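Local structure of murein peptide amidase A (5HXD) at residues P192-F195 / G196-C199; Y223-A226 / M227-L231. The protein is a zinc-dependent amidase of the peptidase M14 family that probably cleaves the gamma-D-glutamyl-diaminopimelic acid amide bond of the murein tripeptide during muropeptide degradation. All coordinates share one frame; numbering follows the deposited sequence.

Contact 1: residues P192-F195 / G196-C199; sequences PGSF and GSWC
The thiol of Cys-199 sits over one face of the Phe-195 ring, one helical turn further on, in a Cys sulfur-aromatic contact. SG is 3.8 Å from the ring centroid, in a direction 22° off the ring normal. The displacement brings SG nearest to CZ of Phe-195, at 3.5 Å. Phe-195 CG stands anti to the backbone N (chi1 169°), whereas Cys-199 SG is anti to its own carbonyl carbon and leans back along the helix, which brings the sulfur over the ring. The same pair is joined through the main chain, Cys-199 N donating to Phe-195 O at 2.9 Å. Trp-198 lies beside them, with CE3 of its indole 4.3 Å from Phe-195 CE1.

Ser-194 is the N-cap of helix 195-201. Its OG takes the N-H of Ser-197 at 3.0 Å in the capping bond and also accepts from Ser-197 OG at 3.2 Å, so two donors of one residue converge on a single hydroxyl oxygen. Ser-197 OG has a further partner in Asn-105 ND2, tying the first turn to a neighbouring loop. The first helical backbone bond runs from Trp-198 N to Ser-194 O, 3.0 Å long. Phe-101 meets the Phe-195 ring edge-to-face, Leu-141 and Ile-145 of helix 136-148 pack on that ring, and Cys-206 of strand 206-210 touches both Phe-195 and Cys-199.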
loop_
_atom_site.group_PDB
_atom_site.type_symbol
_atom_site.label_atom_id
_atom_site.label_comp_id
_atom_site.label_asym_id
_atom_site.label_seq_id
_atom_site.Cartn_x
_atom_site.Cartn_y
_atom_site.Cartn_z
ATOM N N PRO A 192 10.873 -0.120 21.929
ATOM C CA PRO A 192 11.732 1.056 22.115
ATOM C C PRO A 192 11.737 1.961 20.891
ATOM O O PRO A 192 11.797 1.473 19.768
ATOM C CB PRO A 192 13.121 0.446 22.336
ATOM C CG PRO A 192 13.067 -0.887 21.656
ATOM C CD PRO A 192 11.656 -1.372 21.855
ATOM N N GLY A 193 11.661 3.270 21.102
ATOM C CA GLY A 193 11.691 4.219 20.002
ATOM C C GLY A 193 10.392 4.295 19.213
ATOM O O GLY A 193 10.357 4.916 18.154
ATOM N N SER A 194 9.327 3.676 19.721
ATOM C CA SER A 194 8.015 3.705 19.054
ATOM C C SER A 194 7.378 5.106 19.054
ATOM O O SER A 194 7.756 5.976 19.846
ATOM C CB SER A 194 7.056 2.709 19.710
ATOM O OG SER A 194 6.475 3.251 20.884
ATOM N N PHE A 195 6.423 5.316 18.150
ATOM C CA PHE A 195 5.791 6.614 18.001
ATOM C C PHE A 195 5.045 6.958 19.298
ATOM O O PHE A 195 5.125 8.081 19.801
ATOM C CB PHE A 195 4.853 6.620 16.793
ATOM C CG PHE A 195 3.963 7.825 16.713
ATOM C CD1 PHE A 195 4.485 9.072 16.409
ATOM C CD2 PHE A 195 2.605 7.716 16.955
ATOM C CE1 PHE A 195 3.669 10.190 16.345
ATOM C CE2 PHE A 195 1.787 8.817 16.891
ATOM C CZ PHE A 195 2.319 10.060 16.579
ATOM N N GLY A 196 4.357 5.969 19.854
ATOM C CA GLY A 196 3.683 6.130 21.121
ATOM C C GLY A 196 4.633 6.415 22.261
ATOM O O GLY A 196 4.289 7.147 23.183
ATOM N N SER A 197 5.826 5.837 22.212
ATOM C CA SER A 197 6.832 6.099 23.231
ATOM C C SER A 197 7.285 7.556 23.176
ATOM O O SER A 197 7.581 8.176 24.206
ATOM C CB SER A 197 8.036 5.175 23.059
ATOM O OG SER A 197 7.825 3.912 23.654
ATOM N N TRP A 198 7.358 8.089 21.963
ATOM C CA TRP A 198 7.743 9.471 21.765
ATOM C C TRP A 198 6.619 10.395 22.232
ATOM O O TRP A 198 6.843 11.457 22.800
ATOM C CB TRP A 198 8.052 9.718 20.299
ATOM C CG TRP A 198 8.557 11.090 19.997
ATOM C CD1 TRP A 198 9.785 11.599 20.294
ATOM C CD2 TRP A 198 7.854 12.122 19.301
ATOM N NE1 TRP A 198 9.893 12.887 19.830
ATOM C CE2 TRP A 198 8.721 13.230 19.213
ATOM C CE3 TRP A 198 6.576 12.214 18.738
ATOM C CZ2 TRP A 198 8.355 14.407 18.590
ATOM C CZ3 TRP A 198 6.214 13.377 18.136
ATOM C CH2 TRP A 198 7.102 14.461 18.054
ATOM N N CYS A 199 5.398 9.966 21.966
ATOM C CA CYS A 199 4.235 10.723 22.340
ATOM C C CYS A 199 4.101 10.834 23.871
ATOM O O CYS A 199 3.818 11.920 24.403
ATOM C CB CYS A 199 2.998 10.079 21.712
ATOM S SG CYS A 199 2.697 10.587 20.003
#

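Contact 2: residues Y223-A226 / M227-L231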
loop_
_atom_site.group_PDB
_atom_site.type_symbol
_atom_site.label_atom_id
_atom_site.label_comp_id
_atom_site.label_asym_id
_atom_site.label_seq_id
_atom_site.Cartn_x
_atom_site.Cartn_y
_atom_site.Cartn_z
ATOM N N TYR A 223 -15.656 -0.865 7.688
ATOM C CA TYR A 223 -15.090 0.099 8.646
ATOM C C TYR A 223 -15.188 1.554 8.199
ATOM O O TYR A 223 -14.671 2.459 8.869
ATOM C CB TYR A 223 -13.615 -0.235 8.920
ATOM C CG TYR A 223 -13.426 -1.455 9.782
ATOM C CD1 TYR A 223 -14.388 -1.823 10.696
ATOM C CD2 TYR A 223 -12.294 -2.242 9.676
ATOM C CE1 TYR A 223 -14.240 -2.935 11.480
ATOM C CE2 TYR A 223 -12.129 -3.365 10.464
ATOM C CZ TYR A 223 -13.107 -3.703 11.362
ATOM O OH TYR A 223 -12.970 -4.813 12.160
ATOM N N LEU A 224 -15.848 1.775 7.066
ATOM C CA LEU A 224 -15.894 3.103 6.463
ATOM C C LEU A 224 -16.784 3.995 7.294
ATOM O O LEU A 224 -16.548 5.194 7.382
ATOM C CB LEU A 224 -16.389 3.030 5.017
ATOM C CG LEU A 224 -16.439 4.325 4.199
ATOM C CD1 LEU A 224 -15.218 5.174 4.465
ATOM C CD2 LEU A 224 -16.553 4.020 2.704
ATOM N N PHE A 225 -17.801 3.385 7.901
ATOM C CA PHE A 225 -18.722 4.076 8.791
ATOM C C PHE A 225 -17.945 4.650 9.966
ATOM O O PHE A 225 -17.962 5.867 10.232
ATOM C CB PHE A 225 -19.825 3.119 9.272
ATOM C CG PHE A 225 -20.726 3.701 10.333
ATOM C CD1 PHE A 225 -21.805 4.503 9.989
ATOM C CD2 PHE A 225 -20.492 3.449 11.690
ATOM C CE1 PHE A 225 -22.633 5.047 10.982
ATOM C CE2 PHE A 225 -21.313 3.994 12.678
ATOM C CZ PHE A 225 -22.386 4.789 12.319
ATOM N N ALA A 226 -17.250 3.762 10.664
ATOM C CA ALA A 226 -16.467 4.154 11.821
ATOM C C ALA A 226 -15.389 5.185 11.453
ATOM O O ALA A 226 -15.275 6.213 12.119
ATOM C CB ALA A 226 -15.846 2.924 12.473
ATOM N N MET A 227 -14.611 4.927 10.398
ATOM C CA MET A 227 -13.539 5.846 10.010
ATOM C C MET A 227 -14.053 7.256 9.721
ATOM O O MET A 227 -13.477 8.241 10.191
ATOM C CB MET A 227 -12.782 5.332 8.789
ATOM C CG MET A 227 -11.432 6.031 8.605
ATOM S SD MET A 227 -10.264 5.760 9.968
ATOM C CE MET A 227 -9.872 4.024 9.715
ATOM N N ALA A 228 -15.133 7.339 8.950
ATOM C CA ALA A 228 -15.790 8.609 8.643
ATOM C C ALA A 228 -16.252 9.352 9.899
ATOM O O ALA A 228 -16.216 10.580 9.948
ATOM C CB ALA A 228 -16.977 8.370 7.720
ATOM N N ASN A 229 -16.707 8.613 10.903
ATOM C CA ASN A 229 -17.218 9.247 12.120
ATOM C C ASN A 229 -16.067 9.720 12.999
ATOM O O ASN A 229 -16.207 10.699 13.741
ATOM C CB ASN A 229 -18.137 8.303 12.908
ATOM C CG ASN A 229 -19.440 8.018 12.186
ATOM O OD1 ASN A 229 -19.910 8.825 11.384
ATOM N ND2 ASN A 229 -20.028 6.864 12.463
ATOM N N LEU A 230 -14.928 9.032 12.888
ATOM C CA LEU A 230 -13.706 9.401 13.604
ATOM C C LEU A 230 -13.140 10.733 13.120
ATOM O O LEU A 230 -12.577 11.502 13.906
ATOM C CB LEU A 230 -12.646 8.308 13.456
ATOM C CG LEU A 230 -11.318 8.619 14.153
ATOM C CD1 LEU A 230 -11.555 8.956 15.627
ATOM C CD2 LEU A 230 -10.338 7.463 14.007
ATOM N N LEU A 231 -13.292 11.008 11.826
ATOM C CA LEU A 231 -12.848 12.288 11.262
ATOM C C LEU A 231 -13.634 13.474 11.842
ATOM O O LEU A 231 -13.178 14.611 11.767
ATOM C CB LEU A 231 -12.964 12.278 9.730
ATOM C CG LEU A 231 -12.175 11.180 8.989
ATOM C CD1 LEU A 231 -12.731 10.911 7.604
ATOM C CD2 LEU A 231 -10.708 11.523 8.884
#
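The side-chain amide of Asn-229 crosses the ring of Phe-225, one helical turn earlier, with ND2 over one face and offset toward the rim, near CZ and CE2. The amide stands almost upright on the ring, their planes 85° apart, instead of stacking flat; as modelled, ND2 is the end turned to the ring. Different first torsions bring this about: Phe-225 carries CG anti to its backbone N (chi1 173°), while Asn-229 has CG anti to the carbonyl carbon (chi1 -68°) and folds back toward the preceding turn. The other end of the amide, OD1, receives a weak hydrogen bond from Arg-232 NH2.

Backbone bonds give this stretch its form, that of the last helix in the chain, 224-230. Tyr-223 O, just ahead of the helix, accepts from Met-227 N at 2.9 Å. The i to i+4 bonds then follow in order, from Ala-228 N to Leu-224 O, from Asn-229 N to Phe-225 O and from Leu-230 N to Ala-226 O, the last at 2.9 Å. Asn-229 N has a weak second bond to Ala-226 O, which therefore takes two donors.

Apolar side chains on one side of the helix pack on helix 53-65, helix 170-178 and strand 153-157: Met-227, its chain bent at chi2 and chi3, meets Thr-58, Leu-59 and Ala-62 of the first and shares Phe-156 of the strand with Leu-230, which also touches Trp-174 and Leu-175 of helix 170-178. Leu-224 packs on Trp-115 of the second subunit.

In the fold
Contact 1 precedes contact 2 in sequence, and the two flank the centre of the chain, with their own centres 25 Å apart and nearest atoms about 13 Å apart, so they do not touch. The mixed sheet relates them: contact 1 packs on strand 206-210, contact 2 on the neighbouring strand 153-157. Contact 1 is nearer the bound zinc ion and its predicted ligand His-157. The side chain of Phe-195 is about 6 Å from that of His-157, and the side chain of Ser-194 about 10 Å from the zinc ion. In contact 2, the Tyr-223 side chain is about 10 Å from that of Glu-210, the predicted proton donor/acceptor.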